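Local coordinates for outer membrane protein SusF (PDB 4FE9) that binds starch at the bacterial cell surface through carbohydrate-binding modules, before the polysaccharide is taken into the periplasm for degradation, at residues Asn257-Tyr270 against Ala281-Phe295. Sequence-based numbering, arbitrary orientation. Where two conformers were deposited one is given.
With EDO (1,2-ethanediol), chain F.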
loop_
_atom_site.group_PDB
_atom_site.type_symbol
_atom_site.label_atom_id
_atom_site.label_comp_id
_atom_site.label_asym_id
_atom_site.label_seq_id
_atom_site.Cartn_x
_atom_site.Cartn_y
_atom_site.Cartn_z
ATOM N N ASN A 257 -0.815 -5.683 11.940
ATOM C CA ASN A 257 -1.930 -4.741 11.951
ATOM C C ASN A 257 -1.953 -3.900 13.224
ATOM O O ASN A 257 -3.004 -3.367 13.611
ATOM C CB ASN A 257 -3.261 -5.483 11.763
ATOM C CG ASN A 257 -4.365 -4.578 11.211
ATOM O OD1 ASN A 257 -4.099 -3.675 10.405
ATOM N ND2 ASN A 257 -5.607 -4.779 11.691
ATOM N N SER A 258 -0.816 -3.847 13.924
ATOM C CA SER A 258 -0.710 -2.998 15.097
ATOM C C SER A 258 -0.335 -1.611 14.622
ATOM O O SER A 258 0.046 -1.436 13.470
ATOM C CB SER A 258 0.362 -3.524 16.065
ATOM O OG SER A 258 1.612 -3.558 15.423
ATOM N N ALA A 259 -0.544 -0.615 15.477
ATOM C CA ALA A 259 -0.332 0.782 15.095
ATOM C C ALA A 259 0.046 1.569 16.344
ATOM O O ALA A 259 -0.493 1.323 17.397
ATOM C CB ALA A 259 -1.602 1.351 14.486
ATOM N N PRO A 260 0.915 2.572 16.200
ATOM C CA PRO A 260 1.133 3.510 17.325
ATOM C C PRO A 260 -0.179 4.227 17.751
ATOM O O PRO A 260 -0.997 4.557 16.909
ATOM C CB PRO A 260 2.146 4.519 16.736
ATOM C CG PRO A 260 1.810 4.555 15.271
ATOM C CD PRO A 260 1.368 3.134 14.908
ATOM N N THR A 261 -0.335 4.487 19.045
ATOM C CA THR A 261 -1.465 5.237 19.556
ATOM C C THR A 261 -1.107 6.733 19.762
ATOM O O THR A 261 -1.981 7.598 19.853
ATOM C CB THR A 261 -1.983 4.614 20.930
ATOM O OG1 THR A 261 -0.858 4.345 21.777
ATOM C CG2 THR A 261 -2.681 3.261 20.674
ATOM N N GLU A 262 0.187 7.028 19.790
ATOM C CA GLU A 262 0.650 8.426 19.766
ATOM C C GLU A 262 1.725 8.591 18.733
ATOM O O GLU A 262 2.446 7.642 18.439
ATOM C CB GLU A 262 1.189 8.816 21.143
ATOM C CG GLU A 262 0.119 8.736 22.271
ATOM C CD GLU A 262 0.632 9.271 23.635
ATOM O OE1 GLU A 262 1.871 9.331 23.849
ATOM O OE2 GLU A 262 -0.214 9.552 24.511
ATOM N N LEU A 263 1.975 9.833 18.338
ATOM C CA LEU A 263 3.029 10.130 17.369
ATOM C C LEU A 263 3.576 11.536 17.568
ATOM O O LEU A 263 2.827 12.473 17.898
ATOM C CB LEU A 263 2.507 9.995 15.932
ATOM C CG LEU A 263 3.612 9.890 14.881
ATOM C CD1 LEU A 263 4.255 8.496 14.905
ATOM C CD2 LEU A 263 3.080 10.217 13.507
ATOM N N TYR A 264 4.889 11.664 17.414
ATOM C CA TYR A 264 5.589 12.898 17.723
ATOM C C TYR A 264 6.555 13.210 16.601
ATOM O O TYR A 264 7.013 12.297 15.896
ATOM C CB TYR A 264 6.365 12.766 19.024
ATOM C CG TYR A 264 5.499 12.537 20.254
ATOM C CD1 TYR A 264 5.058 13.610 21.031
ATOM C CD2 TYR A 264 5.161 11.245 20.656
ATOM C CE1 TYR A 264 4.280 13.402 22.174
ATOM C CE2 TYR A 264 4.363 11.024 21.764
ATOM C CZ TYR A 264 3.894 12.102 22.497
ATOM O OH TYR A 264 3.160 11.869 23.625
ATOM N N MET A 265 6.712 14.500 16.334
ATOM C CA MET A 265 7.624 15.000 15.320
ATOM C C MET A 265 8.730 15.784 15.991
ATOM O O MET A 265 8.492 16.501 16.969
ATOM C CB MET A 265 6.877 15.911 14.354
ATOM C CG MET A 265 7.782 16.616 13.315
ATOM S SD MET A 265 6.845 17.515 12.098
ATOM C CE MET A 265 6.530 19.023 13.015
ATOM N N THR A 266 9.961 15.473 15.609
ATOM C CA THR A 266 11.095 16.321 15.903
ATOM C C THR A 266 11.807 16.664 14.588
ATOM O O THR A 266 11.258 16.434 13.492
ATOM C CB THR A 266 12.052 15.649 16.890
ATOM O OG1 THR A 266 13.008 16.602 17.365
ATOM C CG2 THR A 266 12.781 14.456 16.241
ATOM N N GLY A 267 12.963 17.318 14.689
ATOM C CA GLY A 267 13.444 18.140 13.598
ATOM C C GLY A 267 14.745 18.853 13.881
ATOM O O GLY A 267 15.186 18.958 15.046
ATOM N N SER A 268 15.405 19.277 12.801
ATOM C CA SER A 268 16.504 20.249 12.887
ATOM C C SER A 268 16.074 21.498 13.638
ATOM O O SER A 268 16.742 21.913 14.570
ATOM C CB SER A 268 17.046 20.613 11.485
ATOM O OG SER A 268 15.999 20.939 10.581
ATOM N N ALA A 269 14.895 22.017 13.308
ATOM C CA ALA A 269 14.343 23.187 14.012
ATOM C C ALA A 269 13.933 22.926 15.485
ATOM O O ALA A 269 13.425 23.825 16.150
ATOM C CB ALA A 269 13.187 23.781 13.232
ATOM N N TYR A 270 14.167 21.704 15.987
ATOM C CA TYR A 270 13.744 21.320 17.362
ATOM C C TYR A 270 14.861 20.659 18.119
ATOM O O TYR A 270 14.616 19.790 18.969
ATOM C CB TYR A 270 12.534 20.362 17.344
ATOM C CG TYR A 270 11.333 20.879 16.595
ATOM C CD1 TYR A 270 10.487 21.826 17.160
ATOM C CD2 TYR A 270 11.064 20.447 15.327
ATOM C CE1 TYR A 270 9.385 22.328 16.449
ATOM C CE2 TYR A 270 10.007 20.969 14.593
ATOM C CZ TYR A 270 9.149 21.880 15.181
ATOM O OH TYR A 270 8.092 22.393 14.450
ATOM N N ALA A 281 11.445 19.777 22.323
ATOM C CA ALA A 281 12.086 19.017 21.270
ATOM C C ALA A 281 11.099 18.132 20.441
ATOM O O ALA A 281 11.417 17.736 19.319
ATOM C CB ALA A 281 13.191 18.192 21.838
ATOM N N TRP A 282 9.924 17.818 21.016
ATOM C CA TRP A 282 8.985 16.810 20.424
ATOM C C TRP A 282 7.573 17.339 20.349
ATOM O O TRP A 282 6.991 17.674 21.375
ATOM C CB TRP A 282 8.986 15.539 21.244
ATOM C CG TRP A 282 10.286 14.890 21.304
ATOM C CD1 TRP A 282 11.272 15.130 22.202
ATOM C CD2 TRP A 282 10.833 13.970 20.339
ATOM N NE1 TRP A 282 12.390 14.377 21.898
ATOM C CE2 TRP A 282 12.132 13.635 20.775
ATOM C CE3 TRP A 282 10.319 13.346 19.193
ATOM C CZ2 TRP A 282 12.915 12.679 20.127
ATOM C CZ3 TRP A 282 11.093 12.391 18.550
ATOM C CH2 TRP A 282 12.406 12.113 18.984
ATOM N N LYS A 283 7.015 17.415 19.142
ATOM C CA LYS A 283 5.672 17.935 18.957
ATOM C C LYS A 283 4.676 16.781 18.777
ATOM O O LYS A 283 4.775 16.014 17.817
ATOM C CB LYS A 283 5.613 18.832 17.725
ATOM C CG LYS A 283 6.676 19.969 17.694
ATOM C CD LYS A 283 6.242 21.135 18.551
ATOM C CE LYS A 283 7.137 21.262 19.759
ATOM N NZ LYS A 283 7.240 22.679 20.245
ATOM N N ALA A 284 3.687 16.708 19.652
ATOM C CA ALA A 284 2.617 15.703 19.522
ATOM C C ALA A 284 1.755 15.999 18.297
ATOM O O ALA A 284 1.470 17.159 18.007
ATOM C CB ALA A 284 1.770 15.670 20.801
ATOM N N LEU A 285 1.489 14.984 17.475
ATOM C CA LEU A 285 0.382 15.078 16.499
ATOM C C LEU A 285 -0.945 14.615 17.097
ATOM O O LEU A 285 -0.972 13.987 18.112
ATOM C CB LEU A 285 0.687 14.280 15.231
ATOM C CG LEU A 285 1.681 14.954 14.265
ATOM C CD1 LEU A 285 3.148 14.733 14.778
ATOM C CD2 LEU A 285 1.491 14.407 12.831
ATOM N N VAL A 286 -2.032 14.921 16.413
ATOM C CA VAL A 286 -3.362 14.685 16.936
ATOM C C VAL A 286 -3.935 13.409 16.294
ATOM O O VAL A 286 -3.942 13.290 15.054
ATOM C CB VAL A 286 -4.271 15.873 16.604
ATOM C CG1 VAL A 286 -5.703 15.678 17.227
ATOM C CG2 VAL A 286 -3.612 17.205 17.075
ATOM N N PRO A 287 -4.366 12.428 17.122
ATOM C CA PRO A 287 -4.959 11.235 16.472
ATOM C C PRO A 287 -6.242 11.580 15.686
ATOM O O PRO A 287 -7.057 12.351 16.154
ATOM C CB PRO A 287 -5.257 10.265 17.661
ATOM C CG PRO A 287 -5.336 11.146 18.883
ATOM C CD PRO A 287 -4.620 12.485 18.575
ATOM N N VAL A 288 -6.389 11.023 14.491
ATOM C CA VAL A 288 -7.654 11.073 13.786
ATOM C C VAL A 288 -8.680 10.132 14.461
ATOM O O VAL A 288 -8.366 8.984 14.754
ATOM C CB VAL A 288 -7.481 10.657 12.283
ATOM C CG1 VAL A 288 -8.826 10.649 11.575
ATOM C CG2 VAL A 288 -6.505 11.600 11.580
ATOM N N ASN A 289 -9.899 10.634 14.690
ATOM C CA ASN A 289 -10.892 9.937 15.520
ATOM C C ASN A 289 -11.239 8.566 14.952
ATOM O O ASN A 289 -11.535 8.442 13.765
ATOM C CB ASN A 289 -12.164 10.779 15.644
ATOM C CG ASN A 289 -13.178 10.179 16.634
ATOM O OD1 ASN A 289 -13.797 9.170 16.354
ATOM N ND2 ASN A 289 -13.407 10.867 17.733
ATOM N N GLY A 290 -11.085 7.532 15.793
ATOM C CA GLY A 290 -11.506 6.175 15.465
ATOM C C GLY A 290 -10.721 5.597 14.315
ATOM O O GLY A 290 -11.221 4.738 13.601
ATOM N N THR A 291 -9.569 6.198 14.002
ATOM C CA THR A 291 -8.880 5.835 12.774
ATOM C C THR A 291 -7.463 5.399 13.063
ATOM O O THR A 291 -6.573 6.224 13.289
ATOM C CB THR A 291 -8.911 6.970 11.697
ATOM O OG1 THR A 291 -10.271 7.405 11.475
ATOM C CG2 THR A 291 -8.321 6.475 10.395
ATOM N N LYS A 292 -7.280 4.082 13.055
ATOM C CA LYS A 292 -6.053 3.392 13.483
ATOM C C LYS A 292 -4.744 4.029 12.948
ATOM O O LYS A 292 -4.483 4.032 11.757
ATOM C CB LYS A 292 -6.148 1.920 13.018
ATOM C CG LYS A 292 -5.017 1.014 13.453
ATOM C CD LYS A 292 -5.130 -0.379 12.771
ATOM C CE LYS A 292 -6.005 -1.327 13.579
ATOM N NZ LYS A 292 -5.230 -1.944 14.683
ATOM N N GLY A 293 -3.868 4.415 13.855
ATOM C CA GLY A 293 -2.488 4.730 13.480
ATOM C C GLY A 293 -2.372 5.994 12.609
ATOM O O GLY A 293 -1.369 6.196 11.941
ATOM N N THR A 294 -3.399 6.838 12.629
ATOM C CA THR A 294 -3.396 8.029 11.809
ATOM C C THR A 294 -3.503 9.309 12.616
ATOM O O THR A 294 -4.262 9.379 13.611
ATOM C CB THR A 294 -4.482 7.981 10.748
ATOM O OG1 THR A 294 -5.768 8.107 11.363
ATOM C CG2 THR A 294 -4.417 6.674 10.005
ATOM N N PHE A 295 -2.755 10.334 12.185
ATOM C CA PHE A 295 -2.474 11.522 13.010
ATOM C C PHE A 295 -2.344 12.724 12.104
ATOM O O PHE A 295 -2.130 12.572 10.896
ATOM C CB PHE A 295 -1.158 11.358 13.797
ATOM C CG PHE A 295 -1.135 10.183 14.678
ATOM C CD1 PHE A 295 -1.539 10.285 15.994
ATOM C CD2 PHE A 295 -0.636 8.978 14.230
ATOM C CE1 PHE A 295 -1.550 9.165 16.818
ATOM C CE2 PHE A 295 -0.608 7.859 15.056
ATOM C CZ PHE A 295 -1.085 7.947 16.342
HETATM C C1 EDO F . -0.626 21.066 16.092
HETATM O O1 EDO F . -1.643 21.141 15.083
HETATM C C2 EDO F . -0.545 19.628 16.544
HETATM O O2 EDO F . 0.405 19.533 17.607
HETATM O O HOH W 1 -3.535 4.026 16.523
HETATM O O HOH W 2 -0.118 11.827 19.632
#
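Leu263 lays its CB over the centre of the Phe295 ring, 3.7 Å from the centroid, and this CH-pi contact forms the apolar centre. In the antiparallel beta-sheet of the second carbohydrate-binding module, strand 283-287 lies between strands 264-267 and 294-301 and pairs with both; Leu263 thus reaches the third strand near its start. The carbonyl oxygens of Pro260 and Thr261 lie at the edge of the same ring, near its plane. Farther along, Thr266 crosses one face of the Trp282 indole, CG2 3.5 Å from CZ3; Trp315, which lines the glycan pocket, meets this indole edge-to-face. Met265 and Lys283 form a hydrogen-bonded pair, and Lys283 N reaches Met265 O in the carbonyl plane at 2.8 Å. A chi1 of -168° sets Thr266 OG1 opposite its own N and beside the carbonyl carbon, from where it donates to Ala281 O at 2.8 Å. At the polar edge, Lys292 runs its CG past Ala259 CB at 3.6 Å, then bends at its last two torsions toward Asn257, in the first module. Lys292 NZ meets Asn257 O at 2.9 Å, nearly in line with the C=O bond (173°). A methionine in its place would probably leave that oxygen without its charged donor. Close by, water 1 donates to Pro260 O and accepts from Gly293 N at 2.7 Å.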